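Local coordinates for glycoside hydrolase family protein (Novosphingobium sp. PP1Y, PDB 6Q2F) that probably releases terminal alpha-L-rhamnose from glycosides by hydrolysis, as an alpha-L-rhamnosidase of a glycoside hydrolase family, and carries a bound sodium ion, at residues A[156-161]-A[168-173]; A[211-216]-A[438-443]; A[317-322]-A[375-380]; A[532-537]-A[544-549]. One frame throughout, in Å; residues are numbered along the deposited sequence.

Contact 1 of 4, residues A[156-161]-A[168-173]; sequences SETTLA and GRLASP
Ser-156, on strand 151-160, makes the largest single share of this contact with the irregular segment 168-173, and its side chain can be followed outward from the strand. CB points toward the loop and rests 3.3 Å from Ala-171 O. One bond farther, OG sits in the crowded position between the backbone N and the carbonyl carbon (chi1 76°), and this rotation aims the hydroxyl at the same carbonyl. OG donates to Ala-171 O over a short 2.6 Å. The donor does not arrive in the carbonyl plane but above it, 32° out, with a C=O...donor angle of 141°. The methyl of Ala-171 stands beside the bond, its CB 4.1 Å from Ser-156 OG. At the backbone end of the serine, the Pro-173 ring closes in, with CG 4.1 Å from Ser-156 N. Two residues along the strand, Thr-158 turns OG1 beside its own backbone N, and Leu-170 crosses it obliquely, bringing CD2 to 3.5 Å from Thr-158 OG1. Leu-170 is the buried residue of the loop and also packs on Leu-419. Arg-442, from the adjoining strand 436-447, touches Ser-156, Ser-172 and Pro-173, and its NH1 makes a weak hydrogen bond to Leu-170 O. A single hydroxyl-to-carbonyl bond, set among a few van der Waals contacts near the protein surface, thus ties an irregular loop to an outermost strand of the sheet, gripping Ala-171 O from above its plane and fixing the serine rotamer.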
loop_
_atom_site.group_PDB
_atom_site.type_symbol
_atom_site.label_atom_id
_atom_site.label_comp_id
_atom_site.label_asym_id
_atom_site.label_seq_id
_atom_site.Cartn_x
_atom_site.Cartn_y
_atom_site.Cartn_z
ATOM N N SER A 156 35.735 7.280 -4.235
ATOM C CA SER A 156 36.948 7.692 -3.553
ATOM C C SER A 156 37.285 9.108 -3.996
ATOM O O SER A 156 36.853 9.561 -5.059
ATOM C CB SER A 156 38.126 6.764 -3.857
ATOM O OG SER A 156 38.620 7.025 -5.158
ATOM N N GLU A 157 38.033 9.799 -3.155
ATOM C CA GLU A 157 38.435 11.167 -3.371
ATOM C C GLU A 157 39.915 11.413 -3.262
ATOM O O GLU A 157 40.583 10.863 -2.439
ATOM C CB GLU A 157 37.845 11.998 -2.300
ATOM C CG GLU A 157 36.507 12.566 -2.587
ATOM C CD GLU A 157 36.210 13.694 -1.651
ATOM O OE1 GLU A 157 37.177 14.358 -1.195
ATOM O OE2 GLU A 157 35.019 13.911 -1.368
ATOM N N THR A 158 40.420 12.287 -4.094
ATOM C CA THR A 158 41.842 12.592 -4.063
ATOM C C THR A 158 42.024 14.082 -4.319
ATOM O O THR A 158 41.157 14.741 -4.897
ATOM C CB THR A 158 42.612 11.747 -5.099
ATOM O OG1 THR A 158 42.257 10.367 -4.938
ATOM C CG2 THR A 158 44.109 11.869 -4.901
ATOM N N THR A 159 43.146 14.619 -3.856
ATOM C CA THR A 159 43.501 16.010 -4.088
ATOM C C THR A 159 44.760 16.090 -4.943
ATOM O O THR A 159 45.640 15.226 -4.858
ATOM C CB THR A 159 43.718 16.755 -2.774
ATOM O OG1 THR A 159 44.671 16.044 -1.981
ATOM C CG2 THR A 159 42.406 16.863 -2.001
ATOM N N LEU A 160 44.833 17.136 -5.772
ATOM C CA LEU A 160 45.977 17.401 -6.638
ATOM C C LEU A 160 46.296 18.889 -6.626
ATOM O O LEU A 160 45.449 19.722 -6.295
ATOM C CB LEU A 160 45.718 16.969 -8.084
ATOM C CG LEU A 160 45.739 15.482 -8.383
ATOM C CD1 LEU A 160 45.537 15.280 -9.877
ATOM C CD2 LEU A 160 47.063 14.892 -7.910
ATOM N N ALA A 161 47.525 19.215 -7.044
ATOM C CA ALA A 161 48.043 20.581 -7.020
ATOM C C ALA A 161 47.593 21.426 -8.213
ATOM O O ALA A 161 47.134 22.559 -8.034
ATOM C CB ALA A 161 49.572 20.557 -6.956
ATOM N N GLY A 168 50.731 7.791 -9.792
ATOM C CA GLY A 168 50.185 6.668 -9.070
ATOM C C GLY A 168 48.752 6.362 -9.460
ATOM O O GLY A 168 48.254 6.715 -10.535
ATOM N N ARG A 169 48.072 5.697 -8.544
ATOM C CA ARG A 169 46.760 5.147 -8.821
ATOM C C ARG A 169 45.676 5.887 -8.056
ATOM O O ARG A 169 45.837 6.206 -6.874
ATOM C CB ARG A 169 46.726 3.662 -8.467
ATOM C CG ARG A 169 47.565 2.807 -9.392
ATOM C CD ARG A 169 47.214 1.360 -9.166
ATOM N NE ARG A 169 47.512 0.875 -7.824
ATOM C CZ ARG A 169 48.698 0.404 -7.453
ATOM N NH1 ARG A 169 49.693 0.329 -8.331
ATOM N NH2 ARG A 169 48.888 -0.005 -6.208
ATOM N N LEU A 170 44.572 6.158 -8.745
ATOM C CA LEU A 170 43.355 6.584 -8.072
ATOM C C LEU A 170 42.840 5.443 -7.211
ATOM O O LEU A 170 42.538 4.364 -7.728
ATOM C CB LEU A 170 42.293 6.995 -9.083
ATOM C CG LEU A 170 42.250 8.451 -9.530
ATOM C CD1 LEU A 170 41.062 8.666 -10.446
ATOM C CD2 LEU A 170 42.191 9.376 -8.331
ATOM N N ALA A 171 42.749 5.684 -5.902
ATOM C CA ALA A 171 42.170 4.711 -4.979
ATOM C C ALA A 171 40.829 4.205 -5.502
ATOM O O ALA A 171 39.972 4.987 -5.914
ATOM C CB ALA A 171 41.982 5.342 -3.596
ATOM N N SER A 172 40.681 2.889 -5.515
ATOM C CA SER A 172 39.437 2.268 -5.929
ATOM C C SER A 172 38.307 2.662 -4.975
ATOM O O SER A 172 38.511 2.728 -3.761
ATOM C CB SER A 172 39.602 0.748 -5.957
ATOM O OG SER A 172 40.535 0.337 -6.941
ATOM N N PRO A 173 37.124 2.967 -5.494
ATOM C CA PRO A 173 35.948 3.123 -4.629
ATOM C C PRO A 173 35.642 1.828 -3.898
ATOM O O PRO A 173 36.000 0.740 -4.374
ATOM C CB PRO A 173 34.826 3.476 -5.618
ATOM C CG PRO A 173 35.524 4.046 -6.788
ATOM C CD PRO A 173 36.823 3.293 -6.894
#

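Contact 2 of 4, residues A[211-216]-A[438-443]; sequences VLAFPV and WRVLRL
Strands 206-217 and 436-447 run antiparallel, the short axes of 211-216 and 438-443 at 160°, and join here through four backbone hydrogen bonds in two reciprocal pairs. Between Leu-212 and Leu-441, the bond from Leu-212 N to Leu-441 O is 2.9 Å; the return bond from Leu-441 N to Leu-212 O is tighter at 2.6 Å and runs nearly along the C=O axis. Phe-214 N gives to Arg-439 O at 3.1 Å, and Arg-439 N to Phe-214 O at 3.0 Å, both in the carbonyl planes. On the face bearing Leu-212, Phe-214, Arg-439 and Leu-441, the phenyl ring takes the crowded rotamer (chi1 49°) and runs alongside the arginine. Arg-439 CB lies over the ring as a CH-pi contact, 4.2 Å from the Phe-214 centroid, while Leu-441 CD2 meets the ring edge at CE2. The guanidinium plane is turned 48° from the phenyl. Val-216 CG1 adds itself at 3.7 Å from Arg-439 CB, its side chain crossing the arginine at about a right angle. On the other face, Pro-215 CG sits over the six-membered ring of Trp-438, 4.2 Å from its centroid, and Val-211 CG1 touches Val-440 CG1 at 3.8 Å. Trp-438 NE1 is held from outside the pair by Pro-430 O. Arginine and proline carbons thus serve as apolar surface for the aromatic rings, while the guanidinium charges of Arg-439 and Arg-442 are met by Glu-157 and Glu-208, between the two inner strands of a four-stranded antiparallel sheet.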
loop_
_atom_site.group_PDB
_atom_site.type_symbol
_atom_site.label_atom_id
_atom_site.label_comp_id
_atom_site.label_asym_id
_atom_site.label_seq_id
_atom_site.Cartn_x
_atom_site.Cartn_y
_atom_site.Cartn_z
ATOM N N VAL A 211 35.199 9.422 -13.689
ATOM C CA VAL A 211 36.165 10.215 -12.946
ATOM C C VAL A 211 35.897 11.674 -13.254
ATOM O O VAL A 211 35.844 12.069 -14.423
ATOM C CB VAL A 211 37.607 9.836 -13.308
ATOM C CG1 VAL A 211 38.594 10.532 -12.392
ATOM C CG2 VAL A 211 37.769 8.339 -13.206
ATOM N N LEU A 212 35.712 12.468 -12.214
ATOM C CA LEU A 212 35.477 13.891 -12.353
ATOM C C LEU A 212 36.544 14.634 -11.570
ATOM O O LEU A 212 36.995 14.180 -10.517
ATOM C CB LEU A 212 34.092 14.293 -11.848
ATOM C CG LEU A 212 32.919 13.557 -12.483
ATOM C CD1 LEU A 212 31.656 13.893 -11.722
ATOM C CD2 LEU A 212 32.796 13.910 -13.981
ATOM N N ALA A 213 36.960 15.767 -12.113
ATOM C CA ALA A 213 37.867 16.662 -11.421
ATOM C C ALA A 213 37.273 18.057 -11.461
ATOM O O ALA A 213 36.600 18.438 -12.422
ATOM C CB ALA A 213 39.266 16.662 -12.040
ATOM N N PHE A 214 37.524 18.817 -10.403
ATOM C CA PHE A 214 36.994 20.165 -10.311
ATOM C C PHE A 214 37.839 20.942 -9.321
ATOM O O PHE A 214 38.365 20.357 -8.366
ATOM C CB PHE A 214 35.521 20.158 -9.890
ATOM C CG PHE A 214 35.227 19.291 -8.694
ATOM C CD1 PHE A 214 35.302 19.813 -7.414
ATOM C CD2 PHE A 214 34.877 17.960 -8.851
ATOM C CE1 PHE A 214 35.028 19.025 -6.300
ATOM C CE2 PHE A 214 34.602 17.166 -7.742
ATOM C CZ PHE A 214 34.680 17.705 -6.464
ATOM N N PRO A 215 38.013 22.241 -9.535
ATOM C CA PRO A 215 38.797 23.046 -8.598
ATOM C C PRO A 215 38.043 23.243 -7.297
ATOM O O PRO A 215 36.810 23.245 -7.252
ATOM C CB PRO A 215 38.986 24.379 -9.334
ATOM C CG PRO A 215 38.617 24.093 -10.773
ATOM C CD PRO A 215 37.591 23.012 -10.710
ATOM N N VAL A 216 38.807 23.417 -6.229
ATOM C CA VAL A 216 38.239 23.507 -4.891
ATOM C C VAL A 216 39.178 24.414 -4.106
ATOM O O VAL A 216 40.384 24.451 -4.401
ATOM C CB VAL A 216 38.074 22.104 -4.275
ATOM C CG1 VAL A 216 37.081 21.262 -5.054
ATOM C CG2 VAL A 216 39.410 21.395 -4.117
ATOM N N TRP A 438 43.038 20.951 -6.855
ATOM C CA TRP A 438 42.160 20.057 -7.594
ATOM C C TRP A 438 41.597 18.972 -6.687
ATOM O O TRP A 438 42.283 18.462 -5.796
ATOM C CB TRP A 438 42.898 19.405 -8.766
ATOM C CG TRP A 438 43.027 20.285 -9.968
ATOM C CD1 TRP A 438 44.145 20.961 -10.382
ATOM C CD2 TRP A 438 41.998 20.591 -10.917
ATOM N NE1 TRP A 438 43.869 21.668 -11.532
ATOM C CE2 TRP A 438 42.558 21.460 -11.877
ATOM C CE3 TRP A 438 40.660 20.216 -11.048
ATOM C CZ2 TRP A 438 41.823 21.952 -12.951
ATOM C CZ3 TRP A 438 39.930 20.711 -12.116
ATOM C CH2 TRP A 438 40.514 21.566 -13.053
ATOM N N ARG A 439 40.390 18.564 -6.995
ATOM C CA ARG A 439 39.773 17.470 -6.321
ATOM C C ARG A 439 39.377 16.513 -7.403
ATOM O O ARG A 439 38.745 16.878 -8.338
ATOM C CB ARG A 439 38.566 17.933 -5.580
ATOM C CG ARG A 439 38.101 16.990 -4.521
ATOM C CD ARG A 439 37.507 17.840 -3.455
ATOM N NE ARG A 439 36.529 17.144 -2.685
ATOM C CZ ARG A 439 35.650 17.754 -1.910
ATOM N NH1 ARG A 439 35.639 19.072 -1.814
ATOM N NH2 ARG A 439 34.789 17.034 -1.215
ATOM N N VAL A 440 39.770 15.271 -7.238
ATOM C CA VAL A 440 39.459 14.259 -8.195
ATOM C C VAL A 440 38.554 13.248 -7.537
ATOM O O VAL A 440 38.877 12.673 -6.537
ATOM C CB VAL A 440 40.709 13.579 -8.712
ATOM C CG1 VAL A 440 40.372 12.606 -9.807
ATOM C CG2 VAL A 440 41.679 14.615 -9.200
ATOM N N LEU A 441 37.417 13.053 -8.160
ATOM C CA LEU A 441 36.411 12.165 -7.679
ATOM C C LEU A 441 36.292 10.950 -8.555
ATOM O O LEU A 441 36.045 11.057 -9.725
ATOM C CB LEU A 441 35.111 12.933 -7.686
ATOM C CG LEU A 441 33.889 12.436 -6.983
ATOM C CD1 LEU A 441 34.288 11.786 -5.701
ATOM C CD2 LEU A 441 33.005 13.606 -6.689
ATOM N N ARG A 442 36.473 9.793 -7.957
ATOM C CA ARG A 442 36.336 8.581 -8.687
ATOM C C ARG A 442 35.026 7.968 -8.235
ATOM O O ARG A 442 34.880 7.544 -7.120
ATOM C CB ARG A 442 37.491 7.629 -8.468
ATOM C CG ARG A 442 37.335 6.356 -9.257
ATOM C CD ARG A 442 38.561 5.487 -9.193
ATOM N NE ARG A 442 38.362 4.210 -9.829
ATOM C CZ ARG A 442 39.229 3.223 -9.785
ATOM N NH1 ARG A 442 40.355 3.368 -9.133
ATOM N NH2 ARG A 442 38.966 2.089 -10.385
ATOM N N LEU A 443 34.084 7.936 -9.151
ATOM C CA LEU A 443 32.772 7.380 -8.890
ATOM C C LEU A 443 32.732 5.937 -9.363
ATOM O O LEU A 443 33.248 5.611 -10.436
ATOM C CB LEU A 443 31.692 8.198 -9.598
ATOM C CG LEU A 443 31.695 9.679 -9.251
ATOM C CD1 LEU A 443 30.622 10.389 -10.066
ATOM C CD2 LEU A 443 31.453 9.856 -7.764
#

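Contact 3 of 4, residues A[317-322]-A[375-380]; sequences TISFAP and SDALVD
The extended backbone of 317-320 passes an irregular segment, 375-380, with the closest alpha carbons at Ile-318 and Asp-380, CA to CA 4.6 Å. Asp-380 supplies the specific bond. Its CG stands anti to the backbone N (chi1 179°), which carries the carboxylate over to the strand, and OD1 accepts from Ser-319 N at 3.0 Å with an N-H...O angle of 157°. The N-H arrives from above the carboxylate plane, 28° out of it. The same oxygen lies 3.2 Å from Ile-318 CA and is also paired in a salt bridge with Lys-307. Ser-319 faces the loop: its CB is 3.2 Å from Leu-378 O, and OG, anti to its own backbone N, lies 3.9 Å from Ala-377 CB. That hydroxyl is bonded by Ser-273, Arg-272 O and Arg-543 beyond the pair. At the start of the strand segment, Thr-317 puts CG2 anti to its backbone N, where it meets Leu-378 CD2 at 4.0 Å, the two side chains crossing at about a right angle. Thr-317 OG1 is turned to Glu-383 and Thr-275. A buried carboxylate oxygen therefore stands between a strand amide and a lysine, and both donors would be expected to stabilise its negative charge and keep Asp-380 ionised near the end of the loop that links strand 366-374 to helix 382-385, where it passes strand 316-325.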
loop_
_atom_site.group_PDB
_atom_site.type_symbol
_atom_site.label_atom_id
_atom_site.label_comp_id
_atom_site.label_asym_id
_atom_site.label_seq_id
_atom_site.Cartn_x
_atom_site.Cartn_y
_atom_site.Cartn_z
ATOM N N THR A 317 24.710 13.910 7.069
ATOM C CA THR A 317 25.494 15.125 6.925
ATOM C C THR A 317 24.563 16.323 7.024
ATOM O O THR A 317 23.497 16.328 6.409
ATOM C CB THR A 317 26.236 15.128 5.591
ATOM O OG1 THR A 317 27.122 13.998 5.549
ATOM C CG2 THR A 317 27.034 16.407 5.431
ATOM N N ILE A 318 24.946 17.311 7.826
ATOM C CA ILE A 318 24.211 18.560 7.938
ATOM C C ILE A 318 25.204 19.678 7.714
ATOM O O ILE A 318 26.390 19.535 8.016
ATOM C CB ILE A 318 23.513 18.731 9.304
ATOM C CG1 ILE A 318 24.537 18.620 10.434
ATOM C CG2 ILE A 318 22.369 17.723 9.465
ATOM C CD1 ILE A 318 23.998 19.055 11.782
ATOM N N SER A 319 24.714 20.797 7.184
ATOM C CA SER A 319 25.524 21.982 6.965
ATOM C C SER A 319 24.779 23.191 7.508
ATOM O O SER A 319 23.548 23.195 7.583
ATOM C CB SER A 319 25.842 22.175 5.478
ATOM O OG SER A 319 26.751 23.243 5.303
ATOM N N PHE A 320 25.530 24.229 7.870
ATOM C CA PHE A 320 24.930 25.355 8.571
ATOM C C PHE A 320 25.798 26.591 8.396
ATOM O O PHE A 320 26.919 26.523 7.887
ATOM C CB PHE A 320 24.749 25.030 10.053
ATOM C CG PHE A 320 25.821 24.132 10.603
ATOM C CD1 PHE A 320 27.042 24.649 10.997
ATOM C CD2 PHE A 320 25.609 22.769 10.711
ATOM C CE1 PHE A 320 28.030 23.823 11.494
ATOM C CE2 PHE A 320 26.593 21.939 11.203
ATOM C CZ PHE A 320 27.804 22.468 11.599
ATOM N N ALA A 321 25.250 27.727 8.817
ATOM C CA ALA A 321 26.047 28.937 8.928
ATOM C C ALA A 321 27.203 28.696 9.897
ATOM O O ALA A 321 27.031 27.987 10.897
ATOM C CB ALA A 321 25.179 30.104 9.402
ATOM N N PRO A 322 28.381 29.271 9.645
ATOM C CA PRO A 322 29.575 28.889 10.416
ATOM C C PRO A 322 29.411 29.110 11.913
ATOM O O PRO A 322 28.600 29.917 12.373
ATOM C CB PRO A 322 30.674 29.794 9.845
ATOM C CG PRO A 322 30.175 30.214 8.506
ATOM C CD PRO A 322 28.681 30.286 8.624
ATOM N N SER A 375 35.297 22.243 7.805
ATOM C CA SER A 375 35.424 23.689 7.640
ATOM C C SER A 375 34.516 24.193 6.527
ATOM O O SER A 375 33.956 25.290 6.624
ATOM C CB SER A 375 36.871 24.071 7.329
ATOM O OG SER A 375 37.797 23.277 8.045
ATOM N N ASP A 376 34.369 23.416 5.458
ATOM C CA ASP A 376 33.631 23.862 4.289
ATOM C C ASP A 376 32.148 23.510 4.395
ATOM O O ASP A 376 31.721 22.701 5.225
ATOM C CB ASP A 376 34.229 23.266 3.011
ATOM C CG ASP A 376 34.538 21.781 3.140
ATOM O OD1 ASP A 376 34.669 21.290 4.284
ATOM O OD2 ASP A 376 34.667 21.106 2.093
ATOM N N ALA A 377 31.362 24.146 3.537
ATOM C CA ALA A 377 29.939 23.873 3.440
ATOM C C ALA A 377 29.717 22.682 2.523
ATOM O O ALA A 377 30.207 22.666 1.390
ATOM C CB ALA A 377 29.196 25.101 2.910
ATOM N N LEU A 378 28.991 21.687 3.014
ATOM C CA LEU A 378 28.646 20.518 2.222
ATOM C C LEU A 378 27.165 20.582 1.864
ATOM O O LEU A 378 26.405 21.399 2.397
ATOM C CB LEU A 378 28.968 19.225 2.987
ATOM C CG LEU A 378 30.375 18.594 2.884
ATOM C CD1 LEU A 378 31.443 19.629 3.064
ATOM C CD2 LEU A 378 30.567 17.470 3.908
ATOM N N VAL A 379 26.755 19.715 0.939
ATOM C CA VAL A 379 25.334 19.595 0.653
ATOM C C VAL A 379 24.623 19.145 1.918
ATOM O O VAL A 379 24.906 18.072 2.466
ATOM C CB VAL A 379 25.080 18.631 -0.503
ATOM C CG1 VAL A 379 23.577 18.376 -0.636
ATOM C CG2 VAL A 379 25.650 19.209 -1.802
ATOM N N ASP A 380 23.709 19.977 2.403
ATOM C CA ASP A 380 22.975 19.642 3.610
ATOM C C ASP A 380 22.112 18.409 3.374
ATOM O O ASP A 380 21.340 18.354 2.414
ATOM C CB ASP A 380 22.119 20.830 4.042
ATOM C CG ASP A 380 21.320 20.534 5.276
ATOM O OD1 ASP A 380 21.931 20.069 6.264
ATOM O OD2 ASP A 380 20.088 20.738 5.256
#

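Contact 4 of 4, residues A[532-537]-A[544-549]; sequences LPALTG and EQSDRF
Apolar contact dominates, and the Phe-549 ring receives most of it. With CG anti to its backbone N (chi1 161°), the phenyl reaches from helix 543-575 across to the turn at 532-537. Leu-535 comes at the ring edge, near its plane, with CG 4.0 Å from Phe-549 CE2, its side chain crossing at about a right angle. Ala-534 CB approaches obliquely, 4.1 Å from Phe-549 CD2, and Leu-532 CD2 reaches Phe-549 CZ at 4.3 Å. The same Ala-534 methyl lies 3.8 Å from Ser-546 OG, whose polar partner is Val-540 O. Hydrogen bonds shape each segment internally: Thr-536 OG1 donates to Pro-533 O at 2.8 Å, in plane and on a lone pair, beside the bond from Thr-536 N to that oxygen at 3.0 Å, so one carbonyl holds the turn twice. Elsewhere on the helix, a salt bridge joins Arg-548 NE to Glu-544 OE2 at 2.8 Å. Phe-549 also meets the rings of Trp-531 and of Phe-520 on helix 516-524, while Leu-532 and Pro-533 pack against strands 206-217 and 436-447, leaving the turn wedged between those strands and the first turns of helix 543-575.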
loop_
_atom_site.group_PDB
_atom_site.type_symbol
_atom_site.label_atom_id
_atom_site.label_comp_id
_atom_site.label_asym_id
_atom_site.label_seq_id
_atom_site.Cartn_x
_atom_site.Cartn_y
_atom_site.Cartn_z
ATOM N N LEU A 532 27.131 15.530 -10.521
ATOM C CA LEU A 532 27.380 14.312 -9.751
ATOM C C LEU A 532 28.077 14.543 -8.413
ATOM O O LEU A 532 27.737 13.830 -7.455
ATOM C CB LEU A 532 28.187 13.313 -10.592
ATOM C CG LEU A 532 27.495 12.844 -11.873
ATOM C CD1 LEU A 532 28.344 11.822 -12.597
ATOM C CD2 LEU A 532 26.118 12.279 -11.571
ATOM N N PRO A 533 29.024 15.487 -8.260
ATOM C CA PRO A 533 29.666 15.638 -6.942
ATOM C C PRO A 533 28.690 15.929 -5.821
ATOM O O PRO A 533 28.983 15.602 -4.665
ATOM C CB PRO A 533 30.643 16.800 -7.165
ATOM C CG PRO A 533 30.971 16.724 -8.605
ATOM C CD PRO A 533 29.679 16.350 -9.264
ATOM N N ALA A 534 27.533 16.519 -6.131
ATOM C CA ALA A 534 26.505 16.733 -5.116
ATOM C C ALA A 534 26.022 15.424 -4.515
ATOM O O ALA A 534 25.638 15.383 -3.340
ATOM C CB ALA A 534 25.326 17.500 -5.719
ATOM N N LEU A 535 25.997 14.354 -5.308
ATOM C CA LEU A 535 25.589 13.048 -4.797
ATOM C C LEU A 535 26.540 12.530 -3.729
ATOM O O LEU A 535 26.177 11.608 -2.984
ATOM C CB LEU A 535 25.525 12.030 -5.935
ATOM C CG LEU A 535 24.490 12.276 -7.019
ATOM C CD1 LEU A 535 24.840 11.486 -8.258
ATOM C CD2 LEU A 535 23.115 11.867 -6.487
ATOM N N THR A 536 27.750 13.088 -3.645
ATOM C CA THR A 536 28.735 12.679 -2.657
ATOM C C THR A 536 28.941 13.715 -1.561
ATOM O O THR A 536 29.839 13.543 -0.734
ATOM C CB THR A 536 30.078 12.389 -3.329
ATOM O OG1 THR A 536 30.693 13.630 -3.694
ATOM C CG2 THR A 536 29.882 11.551 -4.575
ATOM N N GLY A 537 28.147 14.789 -1.534
ATOM C CA GLY A 537 28.254 15.803 -0.512
ATOM C C GLY A 537 28.863 17.111 -0.972
ATOM O O GLY A 537 28.744 18.111 -0.253
ATOM N N GLU A 544 20.525 25.763 -3.622
ATOM C CA GLU A 544 19.262 25.505 -4.300
ATOM C C GLU A 544 19.482 24.723 -5.588
ATOM O O GLU A 544 18.734 23.789 -5.890
ATOM C CB GLU A 544 18.530 26.823 -4.567
ATOM C CG GLU A 544 17.121 26.670 -5.180
ATOM C CD GLU A 544 16.159 25.825 -4.339
ATOM O OE1 GLU A 544 16.300 25.774 -3.098
ATOM O OE2 GLU A 544 15.251 25.205 -4.930
ATOM N N GLN A 545 20.515 25.083 -6.358
ATOM C CA GLN A 545 20.819 24.355 -7.586
ATOM C C GLN A 545 21.179 22.901 -7.303
ATOM O O GLN A 545 20.759 21.994 -8.030
ATOM C CB GLN A 545 21.961 25.039 -8.324
ATOM C CG GLN A 545 21.610 26.334 -9.008
ATOM C CD GLN A 545 22.875 27.014 -9.527
ATOM O OE1 GLN A 545 23.832 27.208 -8.781
ATOM N NE2 GLN A 545 22.896 27.333 -10.816
ATOM N N SER A 546 21.985 22.656 -6.270
ATOM C CA SER A 546 22.317 21.274 -5.940
ATOM C C SER A 546 21.092 20.542 -5.426
ATOM O O SER A 546 20.879 19.373 -5.758
ATOM C CB SER A 546 23.458 21.217 -4.924
ATOM O OG SER A 546 24.711 21.295 -5.589
ATOM N N ASP A 547 20.245 21.229 -4.653
ATOM C CA ASP A 547 19.014 20.602 -4.179
ATOM C C ASP A 547 18.080 20.280 -5.340
ATOM O O ASP A 547 17.412 19.237 -5.335
ATOM C CB ASP A 547 18.316 21.504 -3.165
ATOM C CG ASP A 547 18.994 21.491 -1.814
ATOM O OD1 ASP A 547 19.825 20.589 -1.575
ATOM O OD2 ASP A 547 18.691 22.373 -0.986
ATOM N N ARG A 548 18.026 21.155 -6.353
ATOM C CA ARG A 548 17.189 20.855 -7.509
ATOM C C ARG A 548 17.803 19.759 -8.362
ATOM O O ARG A 548 17.083 18.902 -8.885
ATOM C CB ARG A 548 16.941 22.110 -8.340
ATOM C CG ARG A 548 16.008 23.079 -7.648
ATOM C CD ARG A 548 15.888 24.367 -8.418
ATOM N NE ARG A 548 15.035 25.289 -7.684
ATOM C CZ ARG A 548 14.615 26.458 -8.148
ATOM N NH1 ARG A 548 14.964 26.877 -9.366
ATOM N NH2 ARG A 548 13.839 27.200 -7.387
ATOM N N PHE A 549 19.133 19.737 -8.490
ATOM C CA PHE A 549 19.728 18.615 -9.200
ATOM C C PHE A 549 19.402 17.305 -8.505
ATOM O O PHE A 549 19.057 16.315 -9.161
ATOM C CB PHE A 549 21.237 18.742 -9.320
ATOM C CG PHE A 549 21.890 17.424 -9.618
ATOM C CD1 PHE A 549 21.710 16.822 -10.850
ATOM C CD2 PHE A 549 22.624 16.758 -8.653
ATOM C CE1 PHE A 549 22.288 15.595 -11.137
ATOM C CE2 PHE A 549 23.199 15.529 -8.932
ATOM C CZ PHE A 549 23.027 14.947 -10.174
#

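Contacts 1 and 2 share one sheet: strand 151-160 bonds to strand 436-447, with Leu-160 O and Trp-438 N 2.8 Å apart, and contact 1 lays the loop 168-173 over the face that carries Arg-442. Contact 4, about 14 Å from contact 2 between centres, packs on the opposite face, bearing Leu-212, Phe-214 and Leu-441, where Leu-212 CD1 and Leu-532 CB are 3.7 Å apart. Contact 3 joins contact 4 through Val-379 N and Gly-537 O at 2.8 Å, their centres about 13 Å apart. Contacts 1 and 3 are separate, about 23 Å between centres. None of the four includes a sodium ligand: Asp-503, Ser-504, Glu-583, Glu-586 and Glu-644 form that site.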